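Long-range contacts in putative pilus assembly-related protein (Burkholderia pseudomallei, PDB 4DAD), which probably serves pilus assembly through a CheY-like receiver domain, the part described here, joined in the full-length protein to what is probably an ATP-binding domain: residues Asn22-Ser27 with Asp63-Phe68; Ile70-Gly75 with Thr97-Thr102. One frame throughout, in Å; residues are numbered along the deposited sequence.

Both contacts belong to the doubly wound alpha/beta fold of a response-regulator receiver domain, whose parallel sheet has the strand order 2-1-3-4-5. Contact 2 is core: two neighbouring inner strands, 70-74 and 97-102, zipped by backbone hydrogen bonds and flanked by aliphatic side chains. Contact 1 lies nearer the surface, where strand 22-26 meets the type I turn Leu65-Phe68 through one hydrogen bond from a side-chain amide and an aromatic face. The two share the sheet, since 22-26 and 70-74 are adjacent strands. At their other ends Ser27 OG is hydrogen-bonded to OD2 of Asp74, the predicted phosphorylation site, at 2.7 Å.

Contact 1. Residues Asn22-Ser27 with Asp63-Phe68; sequences NILVAS and DGLDAF
Leu24 and Phe68 make the chief apolar contact between strand 22-26 and the type I turn Leu65-Phe68. The methylene CB of Leu24 sits over one face of the phenyl ring, 3.9 Å from the ring centroid and 15° off its normal, a CH-pi contact displaced somewhat toward the rim. With CG of Leu24 anti to the backbone N (chi1 179°), the two methyls run on past the ring: CD1 comes within 4.1 Å of Phe68 CZ, and CD2 meets Leu65 CD2 at 4.0 Å. The two leucine side chains cross at about a right angle. A branched, flexible leucine suits this place because its methylene and two methyls can serve the ring and Leu65 together. Beyond the segments, Thr49 of strand 47-51 also touches both Leu24 and Phe68.

The polar part is a single hydrogen bond. Asn22 ND2 donates to Ala67 O at 2.9 Å, with an N-H...O angle of 155°; the donor approaches almost straight on to the carbonyl oxygen, which lies close to the amide plane of Asn22. Asparagine's short side chain carries an N-H donor just far enough to reach this turn carbonyl, while its CB lies 4.0 Å from Phe68 CD1. The turn itself is closed by Phe68 N to Leu65 O at 3.0 Å.

Near this end of the strand, the backbone N of Asn22 is also hydrogen-bonded to Asp69 OD2, just past the turn. Apolar and polar contacts thus lie in different places: Leu24 and Leu65 are buried, whereas Asn22 and Phe68 are partly exposed, and the directional bond to Ala67 O fixes the turn to the strand.

Contact 2. Residues Ile70-Gly75 with Thr97-Thr102; sequences ILMIDG and TCLLVT
Val101 O accepts the shortest bond here, from Gly75 N at 2.7 Å, at one end of a five-bond parallel ladder. Strands 70-74 and 97-102 are the outer members of a beta-alpha-beta unit whose connection is helix 80-92; in the receiver-domain sheet 70-74 is the central strand and 97-102 its neighbour. The other rungs alternate in direction: Leu71 N to Thr97 O, Leu99 N to Leu71 O, Ile73 N to Leu99 O and Val101 N to Ile73 O, with N-H...O angles of 171° to 174°. Leu71, Ile73, Leu99 and Val101 each use both N and O in it.

Ile70, Met72, Leu99 and Val101 line one face, and apolar residues suit it because helix 128-140 packs on Ile70 and Met72. The selenomethionine at Met72 has its CG anti to the backbone N (chi1 -155°), bringing CG to 3.7 Å from Val101 CG2, while its CE reaches Leu99 CD2. Opposite, Ile73 CG2 meets Leu100 CD1 at 3.9 Å.

Asp74, the predicted phosphorylation site, is not phosphorylated here. Near the strand's end its carboxylate is held twice: OD1 forms a salt bridge with Arg32 NH2, and OD2 is hydrogen-bonded to Ser27 OG.

Contact 1. Residues Asn22-Ser27 with Asp63-Phe68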
ATOM      1  N   ASN A  22      13.569   5.896 -10.939  1.00 38.57           N
ATOM      2  CA  ASN A  22      12.772   6.471 -11.995  1.00 37.32           C
ATOM      3  C   ASN A  22      11.416   6.841 -11.451  1.00 37.66           C
ATOM      4  O   ASN A  22      10.664   5.971 -11.018  1.00 36.30           O
ATOM      5  CB  ASN A  22      12.665   5.483 -13.157  1.00 36.53           C
ATOM      6  CG  ASN A  22      13.973   5.270 -13.865  1.00 48.57           C
ATOM      7  OD1 ASN A  22      14.890   6.099 -13.824  1.00 43.43           O
ATOM      8  ND2 ASN A  22      14.082   4.156 -14.548  1.00 41.53           N
ATOM      9  N   ILE A  23      11.110   8.135 -11.484  1.00 34.91           N
ATOM     10  CA  ILE A  23       9.846   8.713 -11.021  1.00 34.31           C
ATOM     11  C   ILE A  23       9.030   9.272 -12.189  1.00 36.95           C
ATOM     12  O   ILE A  23       9.521  10.088 -12.960  1.00 37.70           O
ATOM     13  CB  ILE A  23      10.082   9.832  -9.949  1.00 37.91           C
ATOM     14  CG1 ILE A  23      11.062   9.352  -8.831  1.00 38.07           C
ATOM     15  CG2 ILE A  23       8.717  10.345  -9.384  1.00 38.31           C
ATOM     16  CD1 ILE A  23      11.001  10.063  -7.516  1.00 42.34           C
ATOM     17  N   LEU A  24       7.775   8.851 -12.296  1.00 33.43           N
ATOM     18  CA  LEU A  24       6.815   9.402 -13.255  1.00 31.89           C
ATOM     19  C   LEU A  24       5.897  10.347 -12.482  1.00 36.46           C
ATOM     20  O   LEU A  24       5.298   9.932 -11.480  1.00 37.26           O
ATOM     21  CB  LEU A  24       6.031   8.303 -13.957  1.00 31.49           C
ATOM     22  CG  LEU A  24       4.960   8.753 -14.981  1.00 36.68           C
ATOM     23  CD1 LEU A  24       5.592   9.496 -16.194  1.00 34.96           C
ATOM     24  CD2 LEU A  24       4.140   7.566 -15.433  1.00 40.04           C
ATOM     25  N   VAL A  25       5.861  11.628 -12.886  1.00 33.71           N
ATOM     26  CA  VAL A  25       5.031  12.683 -12.258  1.00 35.41           C
ATOM     27  C   VAL A  25       3.844  12.949 -13.193  1.00 40.15           C
ATOM     28  O   VAL A  25       4.053  13.249 -14.363  1.00 40.43           O
ATOM     29  CB  VAL A  25       5.824  13.982 -11.882  1.00 39.70           C
ATOM     30  CG1 VAL A  25       4.877  15.046 -11.342  1.00 41.71           C
ATOM     31  CG2 VAL A  25       6.885  13.688 -10.830  1.00 38.90           C
ATOM     32  N   ALA A  26       2.606  12.785 -12.698  1.00 38.93           N
ATOM     33  CA  ALA A  26       1.409  12.908 -13.530  1.00 39.33           C
ATOM     34  C   ALA A  26       0.477  13.974 -13.035  1.00 42.83           C
ATOM     35  O   ALA A  26       0.037  13.897 -11.889  1.00 42.38           O
ATOM     36  CB  ALA A  26       0.674  11.566 -13.575  1.00 39.97           C
ATOM     37  N   SER A  27       0.138  14.952 -13.909  1.00 41.33           N
ATOM     38  CA  SER A  27      -0.818  16.045 -13.613  1.00 42.82           C
ATOM     39  C   SER A  27      -1.436  16.631 -14.899  1.00 49.63           C
ATOM     40  O   SER A  27      -0.752  16.771 -15.894  1.00 48.31           O
ATOM     41  CB  SER A  27      -0.171  17.159 -12.793  1.00 44.25           C
ATOM     42  OG  SER A  27      -1.117  18.193 -12.553  1.00 55.11           O
ATOM     43  N   ASP A  63       4.237  -1.633 -21.118  1.00 69.01           N
ATOM     44  CA  ASP A  63       5.697  -1.743 -21.264  1.00 68.69           C
ATOM     45  C   ASP A  63       6.416  -0.514 -20.766  1.00 67.35           C
ATOM     46  O   ASP A  63       7.462  -0.651 -20.108  1.00 66.18           O
ATOM     47  CB  ASP A  63       6.101  -2.002 -22.727  1.00 73.87           C
ATOM     48  CG  ASP A  63       5.547  -3.282 -23.325  1.00 91.26           C
ATOM     49  OD1 ASP A  63       5.391  -4.278 -22.568  1.00 91.53           O
ATOM     50  OD2 ASP A  63       5.295  -3.300 -24.557  1.00101.89           O
ATOM     51  N   GLY A  64       5.873   0.664 -21.117  1.00 59.79           N
ATOM     52  CA  GLY A  64       6.409   1.960 -20.723  1.00 55.60           C
ATOM     53  C   GLY A  64       6.454   2.141 -19.225  1.00 54.04           C
ATOM     54  O   GLY A  64       7.460   2.617 -18.701  1.00 53.73           O
ATOM     55  N   LEU A  65       5.381   1.711 -18.522  1.00 47.71           N
ATOM     56  CA  LEU A  65       5.245   1.824 -17.069  1.00 45.37           C
ATOM     57  C   LEU A  65       6.249   0.994 -16.314  1.00 50.14           C
ATOM     58  O   LEU A  65       6.633   1.381 -15.209  1.00 49.69           O
ATOM     59  CB  LEU A  65       3.854   1.424 -16.603  1.00 45.32           C
ATOM     60  CG  LEU A  65       2.779   2.484 -16.562  1.00 48.58           C
ATOM     61  CD1 LEU A  65       1.519   1.879 -16.030  1.00 50.01           C
ATOM     62  CD2 LEU A  65       3.174   3.655 -15.700  1.00 45.11           C
ATOM     63  N   ASP A  66       6.641  -0.166 -16.878  1.00 47.85           N
ATOM     64  CA  ASP A  66       7.616  -1.107 -16.317  1.00 48.02           C
ATOM     65  C   ASP A  66       8.953  -0.412 -15.976  1.00 50.99           C
ATOM     66  O   ASP A  66       9.614  -0.816 -15.024  1.00 52.92           O
ATOM     67  CB  ASP A  66       7.861  -2.284 -17.289  1.00 52.01           C
ATOM     68  CG  ASP A  66       6.739  -3.317 -17.343  1.00 66.20           C
ATOM     69  OD1 ASP A  66       5.791  -3.208 -16.534  1.00 67.29           O
ATOM     70  OD2 ASP A  66       6.811  -4.237 -18.199  1.00 73.50           O
ATOM     71  N   ALA A  67       9.315   0.642 -16.728  1.00 43.77           N
ATOM     72  CA  ALA A  67      10.530   1.419 -16.551  1.00 42.17           C
ATOM     73  C   ALA A  67      10.505   2.351 -15.289  1.00 44.39           C
ATOM     74  O   ALA A  67      11.534   2.926 -14.947  1.00 45.34           O
ATOM     75  CB  ALA A  67      10.766   2.258 -17.798  1.00 42.61           C
ATOM     76  N   PHE A  68       9.372   2.500 -14.610  1.00 37.91           N
ATOM     77  CA  PHE A  68       9.296   3.395 -13.457  1.00 35.98           C
ATOM     78  C   PHE A  68       9.190   2.663 -12.156  1.00 41.13           C
ATOM     79  O   PHE A  68       8.657   1.560 -12.083  1.00 42.89           O
ATOM     80  CB  PHE A  68       8.117   4.382 -13.579  1.00 36.14           C
ATOM     81  CG  PHE A  68       8.230   5.252 -14.801  1.00 35.74           C
ATOM     82  CD1 PHE A  68       9.105   6.327 -14.824  1.00 36.31           C
ATOM     83  CD2 PHE A  68       7.544   4.933 -15.964  1.00 37.02           C
ATOM     84  CE1 PHE A  68       9.261   7.091 -15.975  1.00 36.11           C
ATOM     85  CE2 PHE A  68       7.705   5.701 -17.119  1.00 38.85           C
ATOM     86  CZ  PHE A  68       8.557   6.775 -17.111  1.00 35.60           C
TER

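Contact 2. Residues Ile70-Gly75 with Thr97-Thr102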
ATOM      1  N   ILE A  70       8.430   4.800  -9.268  1.00 32.73           N
ATOM      2  CA  ILE A  70       7.445   5.632  -8.566  1.00 31.52           C
ATOM      3  C   ILE A  70       6.559   6.405  -9.553  1.00 37.01           C
ATOM      4  O   ILE A  70       7.015   6.897 -10.582  1.00 36.51           O
ATOM      5  CB  ILE A  70       8.134   6.571  -7.544  1.00 33.21           C
ATOM      6  CG1 ILE A  70       8.860   5.760  -6.460  1.00 33.03           C
ATOM      7  CG2 ILE A  70       7.157   7.588  -6.903  1.00 34.33           C
ATOM      8  CD1 ILE A  70      10.023   6.576  -5.698  1.00 38.77           C
ATOM      9  N   LEU A  71       5.272   6.472  -9.212  1.00 35.29           N
ATOM     10  CA  LEU A  71       4.252   7.210  -9.912  1.00 34.68           C
ATOM     11  C   LEU A  71       3.628   8.168  -8.926  1.00 39.75           C
ATOM     12  O   LEU A  71       2.953   7.753  -7.992  1.00 34.97           O
ATOM     13  CB  LEU A  71       3.213   6.267 -10.557  1.00 34.01           C
ATOM     14  CG  LEU A  71       1.916   6.877 -11.092  1.00 37.34           C
ATOM     15  CD1 LEU A  71       2.172   8.012 -12.061  1.00 35.48           C
ATOM     16  CD2 LEU A  71       1.068   5.806 -11.745  1.00 41.80           C
HETATM   17  N   MSE A  72       3.876   9.460  -9.133  1.00 43.35           N
HETATM   18  CA  MSE A  72       3.296  10.498  -8.298  1.00 47.16           C
HETATM   19  C   MSE A  72       2.120  11.132  -9.040  1.00 48.31           C
HETATM   20  O   MSE A  72       2.320  11.753 -10.086  1.00 47.16           O
HETATM   21  CB  MSE A  72       4.351  11.509  -7.947  1.00 52.43           C
HETATM   22  CG  MSE A  72       4.058  12.241  -6.674  1.00 65.90           C
HETATM   23 SE   MSE A  72       5.586  13.329  -6.219  0.75 80.01          SE
HETATM   24  CE  MSE A  72       6.971  11.934  -6.327  1.00 74.90           C
ATOM     25  N   ILE A  73       0.886  10.886  -8.558  1.00 44.77           N
ATOM     26  CA  ILE A  73      -0.331  11.360  -9.203  1.00 45.49           C
ATOM     27  C   ILE A  73      -0.880  12.593  -8.492  1.00 51.57           C
ATOM     28  O   ILE A  73      -1.110  12.556  -7.286  1.00 51.54           O
ATOM     29  CB  ILE A  73      -1.403  10.230  -9.291  1.00 49.33           C
ATOM     30  CG1 ILE A  73      -1.016   9.132 -10.284  1.00 48.89           C
ATOM     31  CG2 ILE A  73      -2.801  10.756  -9.656  1.00 51.87           C
ATOM     32  CD1 ILE A  73      -1.668   7.722  -9.904  1.00 59.55           C
ATOM     33  N   ASP A  74      -1.149  13.664  -9.260  1.00 50.18           N
ATOM     34  CA  ASP A  74      -1.826  14.843  -8.741  1.00 53.71           C
ATOM     35  C   ASP A  74      -3.349  14.511  -8.692  1.00 64.32           C
ATOM     36  O   ASP A  74      -3.964  14.251  -9.735  1.00 64.73           O
ATOM     37  CB  ASP A  74      -1.504  16.072  -9.606  1.00 55.34           C
ATOM     38  CG  ASP A  74      -2.305  17.326  -9.310  1.00 69.20           C
ATOM     39  OD1 ASP A  74      -3.032  17.344  -8.295  1.00 73.58           O
ATOM     40  OD2 ASP A  74      -2.190  18.302 -10.085  1.00 73.77           O
ATOM     41  N   GLY A  75      -3.912  14.481  -7.478  1.00 65.87           N
ATOM     42  CA  GLY A  75      -5.311  14.133  -7.225  1.00 69.51           C
ATOM     43  C   GLY A  75      -6.282  15.285  -7.082  1.00 80.85           C
ATOM     44  O   GLY A  75      -7.044  15.328  -6.112  1.00 82.97           O
ATOM     45  N   THR A  97       5.219   1.978  -7.180  1.00 43.54           N
ATOM     46  CA  THR A  97       4.718   2.608  -5.985  1.00 41.42           C
ATOM     47  C   THR A  97       3.972   3.878  -6.399  1.00 44.89           C
ATOM     48  O   THR A  97       4.565   4.786  -6.994  1.00 41.83           O
ATOM     49  CB  THR A  97       5.876   2.864  -5.039  1.00 43.62           C
ATOM     50  OG1 THR A  97       6.412   1.614  -4.653  1.00 50.19           O
ATOM     51  CG2 THR A  97       5.474   3.631  -3.793  1.00 41.23           C
ATOM     52  N   CYS A  98       2.664   3.933  -6.069  1.00 42.72           N
ATOM     53  CA  CYS A  98       1.827   5.076  -6.386  1.00 43.36           C
ATOM     54  C   CYS A  98       1.691   5.955  -5.173  1.00 45.80           C
ATOM     55  O   CYS A  98       1.298   5.501  -4.098  1.00 44.94           O
ATOM     56  CB  CYS A  98       0.461   4.661  -6.932  1.00 45.99           C
ATOM     57  SG  CYS A  98       0.527   3.414  -8.250  1.00 51.17           S
ATOM     58  N   LEU A  99       2.037   7.226  -5.364  1.00 42.89           N
ATOM     59  CA  LEU A  99       1.929   8.307  -4.406  1.00 44.22           C
ATOM     60  C   LEU A  99       0.857   9.234  -4.922  1.00 49.18           C
ATOM     61  O   LEU A  99       0.850   9.562  -6.110  1.00 48.28           O
ATOM     62  CB  LEU A  99       3.273   9.043  -4.284  1.00 44.36           C
ATOM     63  CG  LEU A  99       4.339   8.554  -3.283  1.00 50.21           C
ATOM     64  CD1 LEU A  99       4.708   7.116  -3.477  1.00 49.52           C
ATOM     65  CD2 LEU A  99       5.600   9.347  -3.448  1.00 53.45           C
ATOM     66  N   LEU A 100      -0.047   9.655  -4.056  1.00 47.32           N
ATOM     67  CA  LEU A 100      -1.105  10.576  -4.423  1.00 48.43           C
ATOM     68  C   LEU A 100      -0.893  11.954  -3.740  1.00 50.44           C
ATOM     69  O   LEU A 100      -0.658  12.032  -2.536  1.00 49.95           O
ATOM     70  CB  LEU A 100      -2.454   9.954  -4.052  1.00 50.65           C
ATOM     71  CG  LEU A 100      -3.703  10.643  -4.577  1.00 58.66           C
ATOM     72  CD1 LEU A 100      -4.013  10.196  -6.013  1.00 58.28           C
ATOM     73  CD2 LEU A 100      -4.886  10.354  -3.655  1.00 64.52           C
ATOM     74  N   VAL A 101      -0.926  13.022  -4.531  1.00 47.18           N
ATOM     75  CA  VAL A 101      -0.782  14.381  -4.029  1.00 49.37           C
ATOM     76  C   VAL A 101      -2.158  15.037  -4.084  1.00 58.54           C
ATOM     77  O   VAL A 101      -2.723  15.187  -5.157  1.00 57.43           O
ATOM     78  CB  VAL A 101       0.307  15.211  -4.747  1.00 52.06           C
ATOM     79  CG1 VAL A 101       0.596  16.495  -3.967  1.00 54.36           C
ATOM     80  CG2 VAL A 101       1.590  14.405  -4.916  1.00 49.34           C
ATOM     81  N   THR A 102      -2.715  15.388  -2.920  1.00 61.71           N
ATOM     82  CA  THR A 102      -4.055  15.967  -2.851  1.00 66.03           C
ATOM     83  C   THR A 102      -4.125  17.174  -1.862  1.00 76.30           C
ATOM     84  O   THR A 102      -3.148  17.470  -1.171  1.00 75.91           O
ATOM     85  CB  THR A 102      -5.063  14.835  -2.515  1.00 75.83           C
ATOM     86  OG1 THR A 102      -6.401  15.350  -2.495  1.00 85.05           O
ATOM     87  CG2 THR A 102      -4.735  14.108  -1.217  1.00 68.62           C
TER